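Local coordinates for cytolethal distending toxin protein C (PDB 1SR4) that forms, with two other chains, the cytolethal distending toxin, a bacterial genotoxin, and probably binds carbohydrate through a ricin-like beta-trefoil, at residues F68-L80 with T84-N96. Sequence-based numbering, arbitrary orientation.
Sequences FKVVGAAKCFAFL and TTDCKDTDHTVFN
Phe-68 meets Phe-95 through its ring carbon CE2, 4.0 Å from Phe-95 CB, and the two side chains cross at about a right angle. Trp-46 and Leu-48 of strand 46-50 also touch the Phe-68 ring. Val-70 brings a methyl, CG2, against the methyl of Thr-84. At Ala-74 the pairing of backbones begins. Ala-74 O accepts from Cys-87 N at 3.3 Å. Lys-75 pairs with Asp-86, but their side chains diverge. The ammonium stays 4.5 Å from the carboxylate, measured from Lys-75 NZ to Asp-86 OD2, too far for a salt bridge.

Cys-76 is held by three bonds. Its N and O bond the O and N of Thr-85, and its sulfur forms a disulfide with Cys-87. The S-S torsion is 95°, near the usual right angle of a relaxed disulfide. Thr-93 packs on Cys-76 CB, while its hydroxyl is bonded to Gln-67 and Asp-89 O.

Phe-77 has CG anti to its backbone N (chi1 168°), which carries the ring back to Phe-95. Phe-77 CD2 comes within 3.5 Å of Phe-95 CE2, and the planes are inclined at 54°. A water takes the N-H of Phe-68 and donates to Phe-77 O and Thr-93 O. Ala-78 CB fits against His-92 O and Thr-85 CG2. Phe-79 turns its ring edge to Phe-95 CE1, and Ile-116 touches both rings. A second water links Phe-79 N to His-92 O. Leu-80 lays CD1 over one face of the His-92 imidazole, a CH-pi contact 3.9 Å from the centroid.

In this beta-trefoil domain, two backbone bonds pair strands 75-77 and 84-86, and a third extends the link past their ends. The disulfide ties the type I turn 86-89, which leads into helix 90-93, to strand 75-77. The join is thus covalent and polar at the strands and apolar around Phe-95, which gathers Phe-68, Phe-77 and Phe-79.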
loop_
_atom_site.group_PDB
_atom_site.type_symbol
_atom_site.label_atom_id
_atom_site.label_comp_id
_atom_site.label_asym_id
_atom_site.label_seq_id
_atom_site.Cartn_x
_atom_site.Cartn_y
_atom_site.Cartn_z
ATOM N N PHE C 68 7.873 -9.694 16.023
ATOM C CA PHE C 68 7.759 -10.575 14.874
ATOM C C PHE C 68 7.470 -11.929 15.522
ATOM O O PHE C 68 8.341 -12.520 16.161
ATOM C CB PHE C 68 9.071 -10.590 14.091
ATOM C CG PHE C 68 9.483 -9.227 13.590
ATOM C CD1 PHE C 68 8.763 -8.594 12.583
ATOM C CD2 PHE C 68 10.546 -8.545 14.180
ATOM C CE1 PHE C 68 9.095 -7.294 12.171
ATOM C CE2 PHE C 68 10.879 -7.249 13.773
ATOM C CZ PHE C 68 10.154 -6.628 12.771
ATOM N N LYS C 69 6.239 -12.404 15.359
ATOM C CA LYS C 69 5.791 -13.656 15.962
ATOM C C LYS C 69 5.770 -14.860 15.032
ATOM O O LYS C 69 5.406 -14.764 13.859
ATOM C CB LYS C 69 4.390 -13.447 16.554
ATOM C CG LYS C 69 3.768 -14.669 17.223
ATOM C CD LYS C 69 2.311 -14.387 17.589
ATOM C CE LYS C 69 1.574 -15.657 18.035
ATOM N NZ LYS C 69 1.658 -16.727 16.995
ATOM N N VAL C 70 6.157 -16.000 15.585
ATOM C CA VAL C 70 6.185 -17.261 14.865
ATOM C C VAL C 70 4.749 -17.711 14.637
ATOM O O VAL C 70 3.889 -17.556 15.506
ATOM C CB VAL C 70 6.917 -18.362 15.689
ATOM C CG1 VAL C 70 6.807 -19.716 14.992
ATOM C CG2 VAL C 70 8.392 -17.982 15.869
ATOM N N VAL C 71 4.488 -18.266 13.467
ATOM C CA VAL C 71 3.150 -18.748 13.174
ATOM C C VAL C 71 2.836 -19.958 14.064
ATOM O O VAL C 71 3.615 -20.906 14.121
ATOM C CB VAL C 71 3.034 -19.193 11.701
ATOM C CG1 VAL C 71 1.669 -19.831 11.447
ATOM C CG2 VAL C 71 3.242 -17.981 10.774
ATOM N N GLY C 72 1.703 -19.915 14.756
ATOM C CA GLY C 72 1.300 -21.033 15.599
ATOM C C GLY C 72 2.003 -21.222 16.945
ATOM O O GLY C 72 1.797 -22.247 17.605
ATOM N N ALA C 73 2.814 -20.256 17.373
ATOM C CA ALA C 73 3.507 -20.382 18.656
ATOM C C ALA C 73 3.701 -19.031 19.336
ATOM O O ALA C 73 3.774 -17.986 18.677
ATOM C CB ALA C 73 4.856 -21.048 18.454
ATOM N N ALA C 74 3.800 -19.064 20.661
ATOM C CA ALA C 74 3.995 -17.860 21.441
ATOM C C ALA C 74 5.485 -17.516 21.487
ATOM O O ALA C 74 6.035 -17.234 22.557
ATOM C CB ALA C 74 3.450 -18.061 22.862
ATOM N N LYS C 75 6.132 -17.550 20.327
ATOM C CA LYS C 75 7.545 -17.233 20.233
ATOM C C LYS C 75 7.724 -16.043 19.303
ATOM O O LYS C 75 6.973 -15.875 18.340
ATOM C CB LYS C 75 8.328 -18.433 19.709
ATOM C CG LYS C 75 8.165 -19.682 20.558
ATOM C CD LYS C 75 8.610 -19.421 21.999
ATOM C CE LYS C 75 8.362 -20.628 22.906
ATOM N NZ LYS C 75 8.902 -20.395 24.266
ATOM N N CYS C 76 8.737 -15.229 19.593
ATOM C CA CYS C 76 9.012 -14.026 18.820
ATOM C C CYS C 76 10.495 -13.873 18.502
ATOM O O CYS C 76 11.360 -14.296 19.278
ATOM C CB CYS C 76 8.527 -12.796 19.603
ATOM S SG CYS C 76 6.720 -12.504 19.629
ATOM N N PHE C 77 10.786 -13.270 17.353
ATOM C CA PHE C 77 12.160 -13.047 16.947
ATOM C C PHE C 77 12.951 -12.344 18.057
ATOM O O PHE C 77 12.445 -11.426 18.701
ATOM C CB PHE C 77 12.201 -12.184 15.681
ATOM C CG PHE C 77 13.568 -11.674 15.355
ATOM C CD1 PHE C 77 14.485 -12.486 14.698
ATOM C CD2 PHE C 77 13.967 -10.410 15.775
ATOM C CE1 PHE C 77 15.789 -12.046 14.466
ATOM C CE2 PHE C 77 15.273 -9.953 15.552
ATOM C CZ PHE C 77 16.185 -10.773 14.898
ATOM N N ALA C 78 14.193 -12.768 18.265
ATOM C CA ALA C 78 15.050 -12.148 19.278
ATOM C C ALA C 78 16.515 -12.538 19.062
ATOM O O ALA C 78 16.802 -13.534 18.400
ATOM C CB ALA C 78 14.592 -12.571 20.684
ATOM N N PHE C 79 17.440 -11.737 19.586
ATOM C CA PHE C 79 18.868 -12.047 19.483
ATOM C C PHE C 79 19.213 -12.928 20.691
ATOM O O PHE C 79 20.041 -12.583 21.529
ATOM C CB PHE C 79 19.701 -10.761 19.508
ATOM C CG PHE C 79 19.632 -9.972 18.223
ATOM C CD1 PHE C 79 20.560 -10.192 17.203
ATOM C CD2 PHE C 79 18.598 -9.061 18.010
ATOM C CE1 PHE C 79 20.459 -9.518 15.981
ATOM C CE2 PHE C 79 18.479 -8.382 16.797
ATOM C CZ PHE C 79 19.410 -8.610 15.777
ATOM N N LEU C 80 18.537 -14.060 20.781
ATOM C CA LEU C 80 18.738 -15.009 21.863
ATOM C C LEU C 80 18.571 -16.412 21.309
ATOM O O LEU C 80 17.861 -16.618 20.311
ATOM C CB LEU C 80 17.693 -14.812 22.961
ATOM C CG LEU C 80 17.783 -13.661 23.949
ATOM C CD1 LEU C 80 16.527 -13.668 24.790
ATOM C CD2 LEU C 80 19.038 -13.801 24.823
ATOM N N THR C 84 14.749 -16.904 18.477
ATOM C CA THR C 84 13.456 -16.555 19.064
ATOM C C THR C 84 13.455 -16.830 20.562
ATOM O O THR C 84 14.303 -17.562 21.074
ATOM C CB THR C 84 12.278 -17.406 18.511
ATOM O OG1 THR C 84 12.531 -18.788 18.790
ATOM C CG2 THR C 84 12.089 -17.201 17.010
ATOM N N THR C 85 12.495 -16.231 21.253
ATOM C CA THR C 85 12.311 -16.469 22.671
ATOM C C THR C 85 10.839 -16.167 22.946
ATOM O O THR C 85 10.106 -15.749 22.036
ATOM C CB THR C 85 13.263 -15.594 23.570
ATOM O OG1 THR C 85 13.153 -16.034 24.932
ATOM C CG2 THR C 85 12.886 -14.111 23.521
ATOM N N ASP C 86 10.397 -16.405 24.177
ATOM C CA ASP C 86 9.016 -16.151 24.570
ATOM C C ASP C 86 8.635 -14.698 24.272
ATOM O O ASP C 86 9.393 -13.770 24.590
ATOM C CB ASP C 86 8.848 -16.427 26.064
ATOM C CG ASP C 86 7.394 -16.455 26.492
ATOM O OD1 ASP C 86 6.674 -15.447 26.286
ATOM O OD2 ASP C 86 6.967 -17.499 27.042
ATOM N N CYS C 87 7.460 -14.498 23.679
ATOM C CA CYS C 87 7.022 -13.154 23.323
ATOM C C CYS C 87 6.867 -12.233 24.530
ATOM O O CYS C 87 6.980 -11.011 24.395
ATOM C CB CYS C 87 5.720 -13.204 22.503
ATOM S SG CYS C 87 5.877 -13.943 20.829
ATOM N N LYS C 88 6.645 -12.810 25.712
ATOM C CA LYS C 88 6.506 -12.011 26.934
ATOM C C LYS C 88 7.810 -11.322 27.369
ATOM O O LYS C 88 7.785 -10.390 28.183
ATOM C CB LYS C 88 5.989 -12.880 28.088
ATOM C CG LYS C 88 4.487 -13.211 28.033
ATOM C CD LYS C 88 4.116 -14.237 26.941
ATOM C CE LYS C 88 3.688 -13.573 25.627
ATOM N NZ LYS C 88 3.057 -14.528 24.653
ATOM N N ASP C 89 8.948 -11.782 26.858
ATOM C CA ASP C 89 10.233 -11.153 27.201
ATOM C C ASP C 89 10.387 -9.949 26.270
ATOM O O ASP C 89 11.188 -9.956 25.330
ATOM C CB ASP C 89 11.389 -12.141 26.991
ATOM C CG ASP C 89 12.744 -11.537 27.324
ATOM O OD1 ASP C 89 12.780 -10.363 27.733
ATOM O OD2 ASP C 89 13.775 -12.233 27.167
ATOM N N THR C 90 9.602 -8.919 26.545
ATOM C CA THR C 90 9.577 -7.728 25.716
ATOM C C THR C 90 10.915 -7.019 25.505
ATOM O O THR C 90 11.142 -6.458 24.428
ATOM C CB THR C 90 8.511 -6.727 26.237
ATOM O OG1 THR C 90 8.827 -6.317 27.573
ATOM C CG2 THR C 90 7.145 -7.381 26.243
ATOM N N ASP C 91 11.803 -7.050 26.506
ATOM C CA ASP C 91 13.112 -6.406 26.367
ATOM C C ASP C 91 13.894 -6.988 25.185
ATOM O O ASP C 91 14.715 -6.302 24.577
ATOM C CB ASP C 91 13.953 -6.583 27.633
ATOM C CG ASP C 91 13.558 -5.629 28.751
ATOM O OD1 ASP C 91 12.569 -4.870 28.609
ATOM O OD2 ASP C 91 14.259 -5.648 29.788
ATOM N N HIS C 92 13.659 -8.256 24.867
ATOM C CA HIS C 92 14.370 -8.882 23.752
ATOM C C HIS C 92 13.528 -9.100 22.512
ATOM O O HIS C 92 14.063 -9.456 21.472
ATOM C CB HIS C 92 14.936 -10.234 24.172
ATOM C CG HIS C 92 15.994 -10.142 25.228
ATOM N ND1 HIS C 92 17.274 -9.703 24.964
ATOM C CD2 HIS C 92 15.945 -10.388 26.558
ATOM C CE1 HIS C 92 17.967 -9.677 26.089
ATOM N NE2 HIS C 92 17.184 -10.085 27.072
ATOM N N THR C 93 12.223 -8.885 22.604
ATOM C CA THR C 93 11.367 -9.163 21.455
ATOM C C THR C 93 10.672 -7.980 20.823
ATOM O O THR C 93 10.134 -8.112 19.720
ATOM C CB THR C 93 10.285 -10.188 21.824
ATOM O OG1 THR C 93 9.453 -9.651 22.854
ATOM C CG2 THR C 93 10.937 -11.473 22.343
ATOM N N VAL C 94 10.673 -6.834 21.499
ATOM C CA VAL C 94 10.009 -5.666 20.940
ATOM C C VAL C 94 10.985 -4.849 20.104
ATOM O O VAL C 94 12.040 -4.412 20.584
ATOM C CB VAL C 94 9.389 -4.788 22.030
ATOM C CG1 VAL C 94 8.778 -3.515 21.409
ATOM C CG2 VAL C 94 8.294 -5.586 22.770
ATOM N N PHE C 95 10.633 -4.671 18.837
ATOM C CA PHE C 95 11.473 -3.910 17.926
ATOM C C PHE C 95 10.739 -2.670 17.453
ATOM O O PHE C 95 9.565 -2.485 17.761
ATOM C CB PHE C 95 11.962 -4.807 16.787
ATOM C CG PHE C 95 12.978 -5.811 17.248
ATOM C CD1 PHE C 95 14.332 -5.465 17.344
ATOM C CD2 PHE C 95 12.575 -7.057 17.716
ATOM C CE1 PHE C 95 15.263 -6.337 17.907
ATOM C CE2 PHE C 95 13.501 -7.944 18.284
ATOM C CZ PHE C 95 14.854 -7.576 18.380
ATOM N N ASN C 96 11.429 -1.842 16.682
ATOM C CA ASN C 96 10.903 -0.541 16.302
ATOM C C ASN C 96 11.069 -0.218 14.811
ATOM O O ASN C 96 12.186 -0.027 14.346
ATOM C CB ASN C 96 11.662 0.452 17.198
ATOM C CG ASN C 96 11.246 1.889 17.023
ATOM O OD1 ASN C 96 10.228 2.198 16.409
ATOM N ND2 ASN C 96 12.041 2.789 17.591
HETATM O O HOH W 1 10.085 -9.980 17.849
HETATM O O HOH W 2 16.687 -9.584 21.109
#